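Local coordinates for thioredoxin domain-containing protein (Sinorhizobium meliloti, PDB 3U5R) that is of uncharacterised function but belongs to the AhpC/TSA family of the thioredoxin fold, which suggests an antioxidant or oxidoreductase role, at residues V74-E79 with A165-G170. Sequence-based numbering, arbitrary orientation.
Sequences VVLIRE and ARPGNG
In this thioredoxin-like fold, Leu-76, in the turn spanning Val-75 to Arg-78 that leads into helix 78-88, packs on Ala-165, Arg-166 and Pro-167 of the loop between strand 156-160 and helix 176-186. The contact rests on one methyl group, Leu-76 CD2. It lies against the backbone of the loop, 3.6 Å from Arg-166 C. Along the loop it also meets Ala-165 CB at 4.1 Å before Arg-166 and Pro-167 CD at 3.9 Å after it. Leu-76 CG is anti to the backbone N (chi1 -178°), and chi2 of 76° then sets CD2 as the touching methyl. These are van der Waals contacts, with no polar bond between the segments. Val-173, further along the same loop, touches both Leu-76 and Ala-165.

Local bonds brace the loop around Arg-166. A type II turn runs from Arg-166 to Asn-169, closed by Asn-169 N to Arg-166 O at 3.1 Å. Asn-169 OD1 accepts Arg-166 N at 3.1 Å from above its carbonyl plane, and also Lys-171 N. Arg-166 NH1 bonds Ala-165 O at 3.0 Å, standing above that carbonyl plane, and also Asp-163 O; NH2 bonds Gln-161 OE1. On the other side, Ile-77 is the N-cap of helix 78-88. The contact thus joins the turn between helices 72-75 and 78-88, which follow strand 61-66, to a connecting loop of a thioredoxin-like alpha/beta fold.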
loop_
_atom_site.group_PDB
_atom_site.type_symbol
_atom_site.label_atom_id
_atom_site.label_comp_id
_atom_site.label_asym_id
_atom_site.label_seq_id
_atom_site.Cartn_x
_atom_site.Cartn_y
_atom_site.Cartn_z
ATOM N N VAL A 74 10.359 -2.904 -1.337
ATOM C CA VAL A 74 9.637 -1.868 -2.017
ATOM C C VAL A 74 10.389 -1.312 -3.231
ATOM O O VAL A 74 9.784 -1.031 -4.251
ATOM C CB VAL A 74 9.323 -0.727 -1.030
ATOM C CG1 VAL A 74 8.719 0.535 -1.762
ATOM C CG2 VAL A 74 8.373 -1.266 0.053
ATOM N N VAL A 75 11.709 -1.083 -3.096
ATOM C CA VAL A 75 12.548 -0.653 -4.260
ATOM C C VAL A 75 12.299 -1.533 -5.488
ATOM O O VAL A 75 12.044 -1.047 -6.628
ATOM C CB VAL A 75 14.090 -0.552 -3.837
ATOM C CG1 VAL A 75 15.094 -0.456 -5.096
ATOM C CG2 VAL A 75 14.287 0.676 -2.830
ATOM N N LEU A 76 12.301 -2.843 -5.267
ATOM C CA LEU A 76 11.941 -3.778 -6.342
ATOM C C LEU A 76 10.678 -3.416 -7.191
ATOM O O LEU A 76 10.675 -3.600 -8.428
ATOM C CB LEU A 76 11.762 -5.183 -5.757
ATOM C CG LEU A 76 11.429 -6.272 -6.764
ATOM C CD1 LEU A 76 12.638 -6.741 -7.624
ATOM C CD2 LEU A 76 10.854 -7.436 -5.971
ATOM N N ILE A 77 9.590 -2.947 -6.568
ATOM C CA ILE A 77 8.315 -2.847 -7.265
ATOM C C ILE A 77 7.925 -1.371 -7.457
ATOM O O ILE A 77 6.817 -1.048 -7.847
ATOM C CB ILE A 77 7.210 -3.511 -6.451
ATOM C CG1 ILE A 77 7.144 -2.800 -5.075
ATOM C CG2 ILE A 77 7.482 -4.984 -6.269
ATOM C CD1 ILE A 77 5.945 -3.244 -4.266
ATOM N N ARG A 78 8.783 -0.440 -7.139
ATOM C CA ARG A 78 8.395 0.941 -7.137
ATOM C C ARG A 78 7.969 1.504 -8.508
ATOM O O ARG A 78 6.955 2.125 -8.632
ATOM C CB ARG A 78 9.435 1.754 -6.393
ATOM C CG ARG A 78 9.780 3.057 -6.873
ATOM C CD ARG A 78 11.302 3.242 -6.797
ATOM N NE ARG A 78 11.804 3.561 -5.490
ATOM C CZ ARG A 78 13.073 3.646 -5.161
ATOM N NH1 ARG A 78 14.027 3.388 -6.019
ATOM N NH2 ARG A 78 13.379 3.972 -3.942
ATOM N N GLU A 79 8.716 1.181 -9.525
ATOM C CA GLU A 79 8.338 1.574 -10.847
ATOM C C GLU A 79 6.998 0.914 -11.277
ATOM O O GLU A 79 6.188 1.515 -11.859
ATOM C CB GLU A 79 9.466 1.270 -11.801
ATOM C CG GLU A 79 10.719 2.104 -11.565
ATOM C CD GLU A 79 11.607 1.633 -10.381
ATOM O OE1 GLU A 79 11.411 0.531 -9.803
ATOM O OE2 GLU A 79 12.530 2.413 -10.027
ATOM N N ALA A 165 7.382 -11.722 -7.505
ATOM C CA ALA A 165 8.761 -11.213 -7.577
ATOM C C ALA A 165 9.303 -10.893 -6.176
ATOM O O ALA A 165 8.582 -10.312 -5.282
ATOM C CB ALA A 165 8.850 -9.979 -8.496
ATOM N N ARG A 166 10.580 -11.246 -5.972
ATOM C CA ARG A 166 11.308 -10.918 -4.734
ATOM C C ARG A 166 12.711 -10.452 -5.108
ATOM O O ARG A 166 13.175 -10.778 -6.176
ATOM C CB ARG A 166 11.433 -12.180 -3.810
ATOM C CG ARG A 166 10.039 -12.816 -3.399
ATOM C CD ARG A 166 9.281 -11.936 -2.328
ATOM N NE ARG A 166 8.023 -12.553 -1.860
ATOM C CZ ARG A 166 6.820 -12.488 -2.450
ATOM N NH1 ARG A 166 6.668 -11.847 -3.616
ATOM N NH2 ARG A 166 5.732 -13.107 -1.882
ATOM N N PRO A 167 13.358 -9.642 -4.277
ATOM C CA PRO A 167 14.706 -9.185 -4.689
ATOM C C PRO A 167 15.620 -10.405 -4.933
ATOM O O PRO A 167 15.732 -11.244 -4.031
ATOM C CB PRO A 167 15.186 -8.480 -3.452
ATOM C CG PRO A 167 13.915 -7.965 -2.866
ATOM C CD PRO A 167 12.909 -8.965 -3.048
ATOM N N GLY A 168 16.180 -10.509 -6.139
ATOM C CA GLY A 168 17.163 -11.554 -6.487
ATOM C C GLY A 168 16.539 -12.865 -6.898
ATOM O O GLY A 168 17.291 -13.820 -7.189
ATOM N N ASN A 169 15.184 -12.956 -6.933
ATOM C CA ASN A 169 14.585 -14.283 -7.323
ATOM C C ASN A 169 14.369 -14.433 -8.809
ATOM O O ASN A 169 13.837 -15.439 -9.258
ATOM C CB ASN A 169 13.300 -14.695 -6.514
ATOM C CG ASN A 169 12.007 -14.070 -7.031
ATOM O OD1 ASN A 169 11.988 -13.182 -7.893
ATOM N ND2 ASN A 169 10.886 -14.557 -6.483
ATOM N N GLY A 170 14.742 -13.412 -9.584
ATOM C CA GLY A 170 14.687 -13.578 -11.037
ATOM C C GLY A 170 13.369 -13.324 -11.742
ATOM O O GLY A 170 13.367 -13.304 -12.958
#